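Local coordinates for protein gamma-hexachlorocyclohexane dehydrochlorinase (Sphingomonas paucimobilis, PDB 3A76) that catalyses two successive dehydrochlorinations of the pollutant lindane (gamma-hexachlorocyclohexane), working as a trimer in the bacterial detoxification of chlorinated cyclohexanes, at residues L36-L41 / W144-R149; W62-I67 / L79-L84; H93-R99 / I111-L115; L116-L120 / I162-P166. All blocks are in the same frame, centred on the assembly; numbering follows the deposited sequence.

Contact 1. Residues L36-L41 / W144-R149; sequences LYSDKL and WKFSKR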
loop_
_atom_site.group_PDB
_atom_site.type_symbol
_atom_site.label_atom_id
_atom_site.label_comp_id
_atom_site.label_asym_id
_atom_site.label_seq_id
_atom_site.Cartn_x
_atom_site.Cartn_y
_atom_site.Cartn_z
ATOM N N LEU B 36 -8.653 -10.854 -3.710
ATOM C CA LEU B 36 -8.069 -11.448 -4.915
ATOM C C LEU B 36 -6.750 -10.773 -5.245
ATOM O O LEU B 36 -5.740 -11.432 -5.457
ATOM C CB LEU B 36 -9.033 -11.341 -6.114
ATOM C CG LEU B 36 -10.280 -12.240 -6.150
ATOM C CD1 LEU B 36 -11.064 -11.946 -7.429
ATOM C CD2 LEU B 36 -9.901 -13.725 -6.044
ATOM N N TYR B 37 -6.779 -9.445 -5.276
ATOM C CA TYR B 37 -5.621 -8.621 -5.600
ATOM C C TYR B 37 -4.441 -8.897 -4.634
ATOM O O TYR B 37 -3.321 -9.137 -5.074
ATOM C CB TYR B 37 -6.068 -7.155 -5.576
ATOM C CG TYR B 37 -5.052 -6.134 -6.008
ATOM C CD1 TYR B 37 -4.256 -5.474 -5.062
ATOM C CD2 TYR B 37 -4.910 -5.789 -7.363
ATOM C CE1 TYR B 37 -3.339 -4.520 -5.460
ATOM C CE2 TYR B 37 -3.998 -4.856 -7.768
ATOM C CZ TYR B 37 -3.218 -4.214 -6.817
ATOM O OH TYR B 37 -2.295 -3.279 -7.216
ATOM N N SER B 38 -4.699 -8.886 -3.336
ATOM C CA SER B 38 -3.657 -9.221 -2.350
ATOM C C SER B 38 -3.157 -10.676 -2.482
ATOM O O SER B 38 -1.954 -10.900 -2.644
ATOM C CB SER B 38 -4.162 -8.938 -0.938
ATOM O OG SER B 38 -4.498 -7.573 -0.833
ATOM N N ASP B 39 -4.086 -11.649 -2.463
ATOM C CA ASP B 39 -3.752 -13.091 -2.631
ATOM C C ASP B 39 -2.769 -13.373 -3.743
ATOM O O ASP B 39 -1.881 -14.206 -3.591
ATOM C CB ASP B 39 -4.994 -13.927 -2.910
ATOM C CG ASP B 39 -5.845 -14.136 -1.690
ATOM O OD1 ASP B 39 -5.315 -14.005 -0.573
ATOM O OD2 ASP B 39 -7.049 -14.432 -1.850
ATOM N N LYS B 40 -2.926 -12.699 -4.878
ATOM C CA LYS B 40 -2.033 -12.980 -5.980
ATOM C C LYS B 40 -0.622 -12.686 -5.543
ATOM O O LYS B 40 0.272 -13.495 -5.749
ATOM C CB LYS B 40 -2.365 -12.175 -7.247
ATOM C CG LYS B 40 -1.979 -12.957 -8.500
ATOM C CD LYS B 40 -1.382 -12.135 -9.599
ATOM C CE LYS B 40 0.135 -12.094 -9.472
ATOM N NZ LYS B 40 0.712 -11.179 -10.489
ATOM N N LEU B 41 -0.435 -11.512 -4.940
ATOM C CA LEU B 41 0.877 -11.053 -4.501
ATOM C C LEU B 41 1.465 -11.956 -3.401
ATOM O O LEU B 41 2.606 -12.400 -3.496
ATOM C CB LEU B 41 0.764 -9.602 -4.032
ATOM C CG LEU B 41 0.920 -8.453 -5.042
ATOM C CD1 LEU B 41 0.873 -8.839 -6.547
ATOM C CD2 LEU B 41 -0.018 -7.316 -4.696
ATOM N N TRP B 144 -16.042 -14.591 -6.912
ATOM C CA TRP B 144 -15.195 -13.714 -7.733
ATOM C C TRP B 144 -13.831 -14.322 -8.007
ATOM O O TRP B 144 -13.217 -14.919 -7.120
ATOM C CB TRP B 144 -14.967 -12.372 -7.049
ATOM C CG TRP B 144 -16.135 -11.455 -7.045
ATOM C CD1 TRP B 144 -17.006 -11.251 -6.020
ATOM C CD2 TRP B 144 -16.546 -10.587 -8.104
ATOM N NE1 TRP B 144 -17.937 -10.312 -6.371
ATOM C CE2 TRP B 144 -17.684 -9.886 -7.648
ATOM C CE3 TRP B 144 -16.066 -10.334 -9.394
ATOM C CZ2 TRP B 144 -18.358 -8.949 -8.438
ATOM C CZ3 TRP B 144 -16.738 -9.395 -10.184
ATOM C CH2 TRP B 144 -17.870 -8.716 -9.701
ATOM N N LYS B 145 -13.354 -14.163 -9.235
ATOM C CA LYS B 145 -11.997 -14.554 -9.577
ATOM C C LYS B 145 -11.464 -13.653 -10.688
ATOM O O LYS B 145 -12.223 -12.915 -11.323
ATOM C CB LYS B 145 -11.922 -16.030 -9.972
ATOM C CG LYS B 145 -12.444 -16.999 -8.917
ATOM C CD LYS B 145 -11.836 -18.379 -9.080
ATOM C CE LYS B 145 -12.473 -19.361 -8.114
ATOM N NZ LYS B 145 -11.506 -20.474 -7.877
ATOM N N PHE B 146 -10.153 -13.696 -10.894
ATOM C CA PHE B 146 -9.538 -13.004 -12.009
ATOM C C PHE B 146 -10.052 -13.610 -13.305
ATOM O O PHE B 146 -10.089 -14.837 -13.461
ATOM C CB PHE B 146 -8.019 -13.170 -11.988
ATOM C CG PHE B 146 -7.294 -12.243 -11.043
ATOM C CD1 PHE B 146 -6.796 -11.029 -11.493
ATOM C CD2 PHE B 146 -7.054 -12.616 -9.723
ATOM C CE1 PHE B 146 -6.087 -10.179 -10.631
ATOM C CE2 PHE B 146 -6.349 -11.768 -8.854
ATOM C CZ PHE B 146 -5.873 -10.549 -9.310
ATOM N N SER B 147 -10.451 -12.741 -14.224
ATOM C CA SER B 147 -10.718 -13.137 -15.597
ATOM C C SER B 147 -9.498 -12.805 -16.443
ATOM O O SER B 147 -9.195 -13.488 -17.426
ATOM C CB SER B 147 -11.929 -12.398 -16.143
ATOM O OG SER B 147 -11.786 -12.241 -17.550
ATOM N N LYS B 148 -8.803 -11.737 -16.065
ATOM C CA LYS B 148 -7.610 -11.327 -16.786
ATOM C C LYS B 148 -6.718 -10.528 -15.848
ATOM O O LYS B 148 -7.194 -9.948 -14.864
ATOM C CB LYS B 148 -7.986 -10.485 -18.016
ATOM C CG LYS B 148 -7.062 -10.654 -19.216
ATOM C CD LYS B 148 -7.679 -10.092 -20.514
ATOM C CE LYS B 148 -8.767 -11.007 -21.122
ATOM N NZ LYS B 148 -8.241 -12.243 -21.777
ATOM N N ARG B 149 -5.422 -10.531 -16.159
ATOM C CA ARG B 149 -4.460 -9.625 -15.563
ATOM C C ARG B 149 -3.418 -9.325 -16.603
ATOM O O ARG B 149 -2.829 -10.245 -17.164
ATOM C CB ARG B 149 -3.778 -10.224 -14.306
ATOM C CG ARG B 149 -2.450 -9.514 -13.924
ATOM C CD ARG B 149 -2.102 -9.579 -12.436
ATOM N NE ARG B 149 -2.934 -8.677 -11.643
ATOM C CZ ARG B 149 -2.811 -8.454 -10.331
ATOM N NH1 ARG B 149 -3.647 -7.606 -9.744
ATOM N NH2 ARG B 149 -1.874 -9.063 -9.598
HETATM O O HOH W 1 -2.140 -7.771 -7.226
#

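Contact 2. Residues W62-I67 / L79-L84; sequences WTIEGI and LANNVL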
loop_
_atom_site.group_PDB
_atom_site.type_symbol
_atom_site.label_atom_id
_atom_site.label_comp_id
_atom_site.label_asym_id
_atom_site.label_seq_id
_atom_site.Cartn_x
_atom_site.Cartn_y
_atom_site.Cartn_z
ATOM N N TRP B 62 -3.393 -14.664 -17.617
ATOM C CA TRP B 62 -2.380 -13.892 -16.905
ATOM C C TRP B 62 -1.207 -13.586 -17.821
ATOM O O TRP B 62 -0.471 -14.472 -18.228
ATOM C CB TRP B 62 -1.949 -14.626 -15.616
ATOM C CG TRP B 62 -0.917 -13.922 -14.733
ATOM C CD1 TRP B 62 -0.590 -12.593 -14.730
ATOM C CD2 TRP B 62 -0.110 -14.531 -13.704
ATOM N NE1 TRP B 62 0.373 -12.345 -13.788
ATOM C CE2 TRP B 62 0.686 -13.513 -13.143
ATOM C CE3 TRP B 62 0.009 -15.838 -13.205
ATOM C CZ2 TRP B 62 1.607 -13.762 -12.112
ATOM C CZ3 TRP B 62 0.919 -16.086 -12.179
ATOM C CH2 TRP B 62 1.708 -15.050 -11.647
ATOM N N THR B 63 -1.050 -12.309 -18.144
ATOM C CA THR B 63 0.036 -11.866 -18.992
ATOM C C THR B 63 0.995 -10.991 -18.190
ATOM O O THR B 63 0.577 -10.151 -17.388
ATOM C CB THR B 63 -0.490 -11.069 -20.209
ATOM O OG1 THR B 63 -1.394 -11.884 -20.973
ATOM C CG2 THR B 63 0.649 -10.617 -21.092
ATOM N N ILE B 64 2.284 -11.220 -18.407
ATOM C CA ILE B 64 3.314 -10.318 -17.950
ATOM C C ILE B 64 4.113 -9.938 -19.191
ATOM O O ILE B 64 4.740 -10.796 -19.837
ATOM C CB ILE B 64 4.201 -10.958 -16.845
ATOM C CG1 ILE B 64 3.376 -11.234 -15.570
ATOM C CG2 ILE B 64 5.399 -10.060 -16.541
ATOM C CD1 ILE B 64 4.090 -12.106 -14.484
ATOM N N GLU B 65 4.066 -8.657 -19.547
ATOM C CA GLU B 65 4.811 -8.169 -20.697
ATOM C C GLU B 65 6.288 -8.513 -20.564
ATOM O O GLU B 65 6.885 -8.290 -19.514
ATOM C CB GLU B 65 4.623 -6.665 -20.870
ATOM C CG GLU B 65 3.335 -6.283 -21.547
ATOM C CD GLU B 65 3.032 -4.794 -21.446
ATOM O OE1 GLU B 65 1.966 -4.464 -20.891
ATOM O OE2 GLU B 65 3.851 -3.959 -21.902
ATOM N N GLY B 66 6.865 -9.076 -21.624
ATOM C CA GLY B 66 8.261 -9.490 -21.616
ATOM C C GLY B 66 8.464 -10.880 -21.045
ATOM O O GLY B 66 9.592 -11.386 -21.043
ATOM N N ILE B 67 7.383 -11.494 -20.562
ATOM C CA ILE B 67 7.425 -12.827 -19.943
ATOM C C ILE B 67 6.481 -13.822 -20.626
ATOM O O ILE B 67 6.833 -14.986 -20.841
ATOM C CB ILE B 67 7.094 -12.768 -18.414
ATOM C CG1 ILE B 67 8.207 -12.052 -17.637
ATOM C CG2 ILE B 67 6.792 -14.167 -17.832
ATOM C CD1 ILE B 67 9.589 -12.560 -17.905
ATOM N N LEU B 79 3.792 -20.676 -14.727
ATOM C CA LEU B 79 4.585 -19.440 -14.620
ATOM C C LEU B 79 5.368 -19.327 -13.285
ATOM O O LEU B 79 6.577 -19.117 -13.285
ATOM C CB LEU B 79 3.668 -18.220 -14.848
ATOM C CG LEU B 79 4.140 -16.766 -14.680
ATOM C CD1 LEU B 79 5.359 -16.488 -15.501
ATOM C CD2 LEU B 79 3.026 -15.806 -15.084
ATOM N N ALA B 80 4.669 -19.479 -12.163
ATOM C CA ALA B 80 5.297 -19.466 -10.848
ATOM C C ALA B 80 6.474 -20.431 -10.758
ATOM O O ALA B 80 7.609 -20.000 -10.596
ATOM C CB ALA B 80 4.275 -19.766 -9.779
ATOM N N ASN B 81 6.204 -21.731 -10.907
ATOM C CA ASN B 81 7.218 -22.784 -10.753
ATOM C C ASN B 81 8.378 -22.733 -11.726
ATOM O O ASN B 81 9.491 -23.092 -11.362
ATOM C CB ASN B 81 6.577 -24.170 -10.824
ATOM C CG ASN B 81 5.835 -24.534 -9.565
ATOM O OD1 ASN B 81 6.440 -24.778 -8.522
ATOM N ND2 ASN B 81 4.515 -24.582 -9.652
ATOM N N ASN B 82 8.133 -22.300 -12.961
ATOM C CA ASN B 82 9.163 -22.413 -14.006
ATOM C C ASN B 82 9.846 -21.102 -14.361
ATOM O O ASN B 82 10.912 -21.101 -15.000
ATOM C CB ASN B 82 8.607 -23.096 -15.268
ATOM C CG ASN B 82 8.086 -24.515 -14.996
ATOM O OD1 ASN B 82 8.742 -25.321 -14.323
ATOM N ND2 ASN B 82 6.900 -24.818 -15.521
ATOM N N VAL B 83 9.231 -19.989 -13.959
ATOM C CA VAL B 83 9.763 -18.653 -14.260
ATOM C C VAL B 83 9.940 -17.801 -12.992
ATOM O O VAL B 83 11.060 -17.430 -12.660
ATOM C CB VAL B 83 8.898 -17.883 -15.317
ATOM C CG1 VAL B 83 9.598 -16.600 -15.774
ATOM C CG2 VAL B 83 8.600 -18.762 -16.519
ATOM N N LEU B 84 8.848 -17.494 -12.292
ATOM C CA LEU B 84 8.919 -16.512 -11.196
ATOM C C LEU B 84 9.773 -16.987 -10.029
ATOM O O LEU B 84 10.743 -16.317 -9.662
ATOM C CB LEU B 84 7.529 -16.061 -10.721
ATOM C CG LEU B 84 6.659 -15.312 -11.753
ATOM C CD1 LEU B 84 5.363 -14.830 -11.110
ATOM C CD2 LEU B 84 7.406 -14.166 -12.434
#

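Contact 3. Residues H93-R99 / I111-L115; sequences HYGTNLR and IGDVL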
loop_
_atom_site.group_PDB
_atom_site.type_symbol
_atom_site.label_atom_id
_atom_site.label_comp_id
_atom_site.label_asym_id
_atom_site.label_seq_id
_atom_site.Cartn_x
_atom_site.Cartn_y
_atom_site.Cartn_z
ATOM N N HIS B 93 6.058 -8.159 -3.199
ATOM C CA HIS B 93 5.156 -7.244 -3.914
ATOM C C HIS B 93 4.330 -6.365 -2.962
ATOM O O HIS B 93 3.562 -6.882 -2.150
ATOM C CB HIS B 93 4.152 -8.042 -4.756
ATOM C CG HIS B 93 4.745 -8.750 -5.928
ATOM N ND1 HIS B 93 5.420 -9.946 -5.811
ATOM C CD2 HIS B 93 4.732 -8.451 -7.250
ATOM C CE1 HIS B 93 5.808 -10.348 -7.009
ATOM N NE2 HIS B 93 5.403 -9.459 -7.899
ATOM N N TYR B 94 4.472 -5.048 -3.081
ATOM C CA TYR B 94 3.592 -4.120 -2.368
ATOM C C TYR B 94 2.532 -3.533 -3.314
ATOM O O TYR B 94 2.820 -2.626 -4.089
ATOM C CB TYR B 94 4.393 -2.972 -1.708
ATOM C CG TYR B 94 5.466 -3.386 -0.724
ATOM C CD1 TYR B 94 5.138 -3.745 0.584
ATOM C CD2 TYR B 94 6.817 -3.361 -1.078
ATOM C CE1 TYR B 94 6.115 -4.119 1.499
ATOM C CE2 TYR B 94 7.805 -3.736 -0.161
ATOM C CZ TYR B 94 7.443 -4.106 1.129
ATOM O OH TYR B 94 8.412 -4.459 2.057
ATOM N N GLY B 95 1.318 -4.055 -3.219
ATOM C CA GLY B 95 0.177 -3.629 -3.993
ATOM C C GLY B 95 -0.638 -2.543 -3.329
ATOM O O GLY B 95 -1.061 -2.673 -2.173
ATOM N N THR B 96 -0.849 -1.469 -4.095
ATOM C CA THR B 96 -1.527 -0.265 -3.649
ATOM C C THR B 96 -2.425 0.246 -4.801
ATOM O O THR B 96 -2.327 -0.246 -5.956
ATOM C CB THR B 96 -0.510 0.889 -3.324
ATOM O OG1 THR B 96 0.144 1.284 -4.529
ATOM C CG2 THR B 96 0.567 0.467 -2.354
ATOM N N ASN B 97 -3.260 1.239 -4.474
ATOM C CA ASN B 97 -4.052 2.035 -5.445
ATOM C C ASN B 97 -5.059 1.262 -6.290
ATOM O O ASN B 97 -5.366 1.677 -7.403
ATOM C CB ASN B 97 -3.154 2.824 -6.401
ATOM C CG ASN B 97 -2.150 3.694 -5.695
ATOM O OD1 ASN B 97 -1.104 4.009 -6.269
ATOM N ND2 ASN B 97 -2.452 4.098 -4.453
ATOM N N LEU B 98 -5.552 0.142 -5.767
ATOM C CA LEU B 98 -6.541 -0.678 -6.455
ATOM C C LEU B 98 -7.764 0.187 -6.706
ATOM O O LEU B 98 -8.384 0.684 -5.773
ATOM C CB LEU B 98 -6.954 -1.879 -5.613
ATOM C CG LEU B 98 -7.308 -3.220 -6.279
ATOM C CD1 LEU B 98 -8.506 -3.838 -5.600
ATOM C CD2 LEU B 98 -7.532 -3.174 -7.782
ATOM N N ARG B 99 -8.099 0.364 -7.976
ATOM C CA ARG B 99 -9.228 1.202 -8.340
ATOM C C ARG B 99 -10.158 0.399 -9.231
ATOM O O ARG B 99 -9.743 -0.114 -10.277
ATOM C CB ARG B 99 -8.731 2.499 -9.002
ATOM C CG ARG B 99 -9.813 3.438 -9.453
ATOM C CD ARG B 99 -10.552 4.039 -8.291
ATOM N NE ARG B 99 -11.989 3.972 -8.552
ATOM C CZ ARG B 99 -12.760 5.015 -8.834
ATOM N NH1 ARG B 99 -12.255 6.235 -8.869
ATOM N NH2 ARG B 99 -14.046 4.834 -9.065
ATOM N N ILE B 111 -7.576 -1.282 -12.056
ATOM C CA ILE B 111 -6.160 -0.894 -12.169
ATOM C C ILE B 111 -5.527 -0.909 -10.764
ATOM O O ILE B 111 -6.207 -0.700 -9.761
ATOM C CB ILE B 111 -5.930 0.494 -12.849
ATOM C CG1 ILE B 111 -6.952 1.519 -12.361
ATOM C CG2 ILE B 111 -5.940 0.379 -14.391
ATOM C CD1 ILE B 111 -6.623 2.929 -12.769
ATOM N N GLY B 112 -4.230 -1.167 -10.717
ATOM C CA GLY B 112 -3.487 -1.196 -9.469
ATOM C C GLY B 112 -2.030 -0.936 -9.747
ATOM O O GLY B 112 -1.553 -1.108 -10.871
ATOM N N ASP B 113 -1.319 -0.509 -8.718
ATOM C CA ASP B 113 0.106 -0.263 -8.849
ATOM C C ASP B 113 0.873 -1.202 -7.920
ATOM O O ASP B 113 0.393 -1.548 -6.861
ATOM C CB ASP B 113 0.406 1.199 -8.539
ATOM C CG ASP B 113 -0.208 2.137 -9.559
ATOM O OD1 ASP B 113 0.219 2.090 -10.752
ATOM O OD2 ASP B 113 -1.110 2.910 -9.160
ATOM N N VAL B 114 2.056 -1.643 -8.327
ATOM C CA VAL B 114 2.817 -2.516 -7.441
ATOM C C VAL B 114 4.242 -2.046 -7.361
ATOM O O VAL B 114 4.820 -1.628 -8.356
ATOM C CB VAL B 114 2.754 -4.036 -7.855
ATOM C CG1 VAL B 114 3.452 -4.297 -9.202
ATOM C CG2 VAL B 114 3.326 -4.946 -6.737
ATOM N N LEU B 115 4.792 -2.120 -6.160
ATOM C CA LEU B 115 6.220 -1.965 -5.950
ATOM C C LEU B 115 6.777 -3.318 -5.539
ATOM O O LEU B 115 6.344 -3.907 -4.521
ATOM C CB LEU B 115 6.465 -0.898 -4.883
ATOM C CG LEU B 115 7.811 -0.202 -4.649
ATOM C CD1 LEU B 115 8.411 -0.631 -3.330
ATOM C CD2 LEU B 115 8.795 -0.271 -5.827
HETATM O O HOH W 2 -3.719 2.164 -9.723
#

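Contact 4. Residues L116-L120 / I162-P166; sequences LLGNL and IHFAP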
loop_
_atom_site.group_PDB
_atom_site.type_symbol
_atom_site.label_atom_id
_atom_site.label_comp_id
_atom_site.label_asym_id
_atom_site.label_seq_id
_atom_site.Cartn_x
_atom_site.Cartn_y
_atom_site.Cartn_z
ATOM N N LEU B 116 7.717 -3.812 -6.347
ATOM C CA LEU B 116 8.389 -5.079 -6.105
ATOM C C LEU B 116 9.856 -4.877 -5.762
ATOM O O LEU B 116 10.605 -4.263 -6.532
ATOM C CB LEU B 116 8.288 -6.011 -7.328
ATOM C CG LEU B 116 9.027 -7.373 -7.323
ATOM C CD1 LEU B 116 8.381 -8.363 -8.251
ATOM C CD2 LEU B 116 10.513 -7.249 -7.716
ATOM N N LEU B 117 10.260 -5.430 -4.622
ATOM C CA LEU B 117 11.674 -5.548 -4.238
ATOM C C LEU B 117 12.054 -7.021 -4.179
ATOM O O LEU B 117 11.328 -7.823 -3.600
ATOM C CB LEU B 117 11.897 -4.926 -2.863
ATOM C CG LEU B 117 11.413 -3.506 -2.645
ATOM C CD1 LEU B 117 11.573 -3.110 -1.174
ATOM C CD2 LEU B 117 12.171 -2.574 -3.564
ATOM N N GLY B 118 13.190 -7.381 -4.773
ATOM C CA GLY B 118 13.627 -8.769 -4.767
ATOM C C GLY B 118 15.098 -8.987 -5.019
ATOM O O GLY B 118 15.824 -8.059 -5.334
ATOM N N ASN B 119 15.540 -10.228 -4.846
ATOM C CA ASN B 119 16.891 -10.609 -5.248
ATOM C C ASN B 119 16.825 -11.599 -6.394
ATOM O O ASN B 119 16.260 -12.679 -6.249
ATOM C CB ASN B 119 17.690 -11.221 -4.087
ATOM C CG ASN B 119 18.285 -10.180 -3.168
ATOM O OD1 ASN B 119 18.951 -9.255 -3.613
ATOM N ND2 ASN B 119 18.066 -10.345 -1.867
ATOM N N LEU B 120 17.406 -11.229 -7.528
ATOM C CA LEU B 120 17.493 -12.130 -8.681
ATOM C C LEU B 120 18.522 -13.216 -8.442
ATOM O O LEU B 120 19.630 -12.927 -8.030
ATOM C CB LEU B 120 17.873 -11.351 -9.938
ATOM C CG LEU B 120 16.866 -10.330 -10.463
ATOM C CD1 LEU B 120 17.531 -9.488 -11.546
ATOM C CD2 LEU B 120 15.584 -11.000 -10.958
ATOM N N ILE B 162 23.816 -1.916 -3.330
ATOM C CA ILE B 162 22.744 -2.268 -2.416
ATOM C C ILE B 162 22.354 -3.725 -2.615
ATOM O O ILE B 162 22.192 -4.192 -3.744
ATOM C CB ILE B 162 21.525 -1.318 -2.593
ATOM C CG1 ILE B 162 21.928 0.117 -2.235
ATOM C CG2 ILE B 162 20.341 -1.779 -1.754
ATOM C CD1 ILE B 162 21.085 1.190 -2.882
ATOM N N HIS B 163 22.241 -4.443 -1.503
ATOM C CA HIS B 163 21.765 -5.809 -1.502
ATOM C C HIS B 163 20.798 -6.041 -0.338
ATOM O O HIS B 163 21.173 -5.935 0.834
ATOM C CB HIS B 163 22.933 -6.792 -1.453
ATOM C CG HIS B 163 22.536 -8.202 -1.746
ATOM N ND1 HIS B 163 22.305 -9.132 -0.756
ATOM C CD2 HIS B 163 22.296 -8.833 -2.918
ATOM C CE1 HIS B 163 21.944 -10.277 -1.305
ATOM N NE2 HIS B 163 21.930 -10.122 -2.616
ATOM N N PHE B 164 19.549 -6.356 -0.677
ATOM C CA PHE B 164 18.518 -6.627 0.305
ATOM C C PHE B 164 18.861 -7.919 1.023
ATOM O O PHE B 164 19.137 -8.933 0.375
ATOM C CB PHE B 164 17.152 -6.770 -0.370
ATOM C CG PHE B 164 16.695 -5.549 -1.137
ATOM C CD1 PHE B 164 16.356 -5.652 -2.482
ATOM C CD2 PHE B 164 16.575 -4.317 -0.519
ATOM C CE1 PHE B 164 15.917 -4.531 -3.198
ATOM C CE2 PHE B 164 16.151 -3.205 -1.233
ATOM C CZ PHE B 164 15.823 -3.318 -2.575
ATOM N N ALA B 165 18.833 -7.896 2.357
ATOM C CA ALA B 165 19.285 -9.053 3.148
ATOM C C ALA B 165 18.688 -9.020 4.539
ATOM O O ALA B 165 18.369 -7.953 5.036
ATOM C CB ALA B 165 20.806 -9.065 3.246
ATOM N N PRO B 166 18.552 -10.186 5.186
ATOM C CA PRO B 166 17.999 -10.167 6.541
ATOM C C PRO B 166 18.921 -9.412 7.517
ATOM O O PRO B 166 20.124 -9.274 7.247
ATOM C CB PRO B 166 17.869 -11.660 6.891
ATOM C CG PRO B 166 17.910 -12.375 5.576
ATOM C CD PRO B 166 18.858 -11.559 4.744
#

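Contact 1. Residues L36-L41 / W144-R149
R149 NH2 donates a hydrogen bond to water 1 at 2.7 Å, and that water in turn donates one to Y37 O at 2.8 Å, so that an arginine from the sheet is linked to a helix carbonyl through a single solvent molecule. The same water lies 3.3 Å above the centre of the Y37 ring. The bend of R149 at chi3 (-75°) turns its flat end toward helix 22-45, where the guanidinium stands almost perpendicular to the phenol ring, planes 86° apart. Its NH1 comes within 3.3 Å of Y37 CD2 and also forms a salt bridge with D135. F146 CE1 rests over a face of the guanidinium, while F146 CE2 turns the ring edge to the helix and meets L36 O at 3.5 Å in the ring plane. Earlier on the strand, L36 CD1 presses on the backbone at K145 CA (3.5 Å) and touches W144 CB, an apolar seam beside the polar one. K40 approaches R149 from the opposite direction. It bends at chi2 and chi3, laying CD 3.1 Å from R149 NH2, and its NZ is also near that nitrogen, two donors that are not bonded to each other. Water 1, the salt bridge to D135 and the F146 ring over one face together hold the guanidinium; they probably fix its rotation, and the carboxylate probably offsets its buried charge.

Contact 2. Residues W62-I67 / L79-L84
This is an apolar helix-on-sheet contact: strand 60-64 and the loop after it lie under helix 72-87, with the short strand and helix segments running nearly parallel, 12° apart. L79 shows how one leucine can serve several neighbours. Its CG is trans to the backbone N (chi1 174°), and from there the two methyls divide. CD2 stands over a face of W62, a CH-pi contact 3.4 Å from the centroid of the six-membered ring and only 7° off the ring normal. The same methyl reaches I64 CD1 at 3.9 Å. CD1 instead meets I67 CG2 at 3.6 Å, and that isoleucine methyl continues to V83 CG1 at 4.2 Å. L84 comes toward the far end of the indole, its CD1 3.7 Å from W62 CH2, while W62 also stacks with W56. In the helix a wider pi-type turn lets L79 O accept both V83 N and L84 N, from opposite faces of its carbonyl plane, which is consistent with V83 and L84, adjacent in sequence, both pointing toward the strand as L79 does. I64 also touches the bound spermidine, which places this packing at the wall of the ligand pocket. Helices packed through apolar side chains against a strongly curved sheet that encloses a pocket are characteristic of the SnoaL-like, NTF2-type alpha+beta barrel.

Contact 3. Residues H93-R99 / I111-L115
The imidazole of H93 is set beside its own backbone N (chi1 -69°), while V114, with CG1 lodged between N and the carbonyl carbon (chi1 66°), sends CG2 toward it. That methyl lies in the imidazole plane at the ring edge and reaches H93 CB at 3.8 Å. Around this pair the two strands run antiparallel. Y94 and L115 exchange backbone bonds, Y94 N to L115 O at 2.6 Å being nearly straight (172°), and their side chains meet at CD2 and CD1. T96 and D113 form the next hydrogen-bonded pair. Then N97 takes a left-handed backbone conformation, the register slips by one residue in a beta bulge, and R99 N resumes with I111 O at 2.8 Å. Water 2 sits by the bulge, 2.9 Å from N97 O and 2.8 Å from D113 OD2. Buried T96 OG1 finds no partner in the model. Across subunits, D113 and R99 form salt bridges with K46 and D39 of the third subunit, and Y94 OH bonds to V114 O of the second. H93, the inferred proton acceptor, is hydrogen-bonded through ND1 to D45: the bulged beta hairpin supplies H93, and helix 22-45 supplies D45, to the inferred His-Asp pair in the pocket of the barrel.

Contact 4. Residues L116-L120 / I162-P166
The extended strand 116-120 and the irregular loop 162-166 come closest at N119 and F164, whose CA atoms are 7.0 Å apart, too far for backbone pairing, so the side chains span the gap. N119 ND2 donates to F164 O at 2.9 Å with an angle of 163° at the hydrogen. The acceptor lies in the plane of the asparagine amide, although the donor is tilted out of the carbonyl plane. On its other branch, N119 OD1 is 3.3 Å from H163 NE2, but the poor angle rules out a bond. Imidazole and amide planes are only 18° apart there, while OD1 bonds instead to S126 OG, which also receives F164 N. With CG beside its backbone N (chi1 -60°), F164 extends its ring toward the strand. CD1 brings the ring edge to G118 O at 3.8 Å, in the ring plane, and CZ meets L117 CD2 at 3.9 Å, the two side chains crossing at about a right angle. Y155 of the second subunit stacks on the F164 ring at the trimer interface. The loop after strand 143-158 thereby crosses the end of strand 107-120, which lies in the sheet between strands 88-102 and 125-140.

Followed from the N terminus, the chain first meets contact 1 on helix 22-45, but that loop closes only when strand 143-158 is reached. Inside it lie two short loops in series: contact 2, between strand 60-64 and helix 72-87, then contact 3, the hairpin of strands 88-102 and 107-120. Contact 4 begins on the same strand 107-120 and closes in the loop beyond strand 143-158, so it crosses contact 1. R149 O lies 2.9 Å from T63 N, a probable hydrogen bond joining contacts 1 and 2, while L41 packs on H93 between contacts 1 and 3. All four reach one curved sheet; contacts 1, 3 and 4 also touch the second subunit.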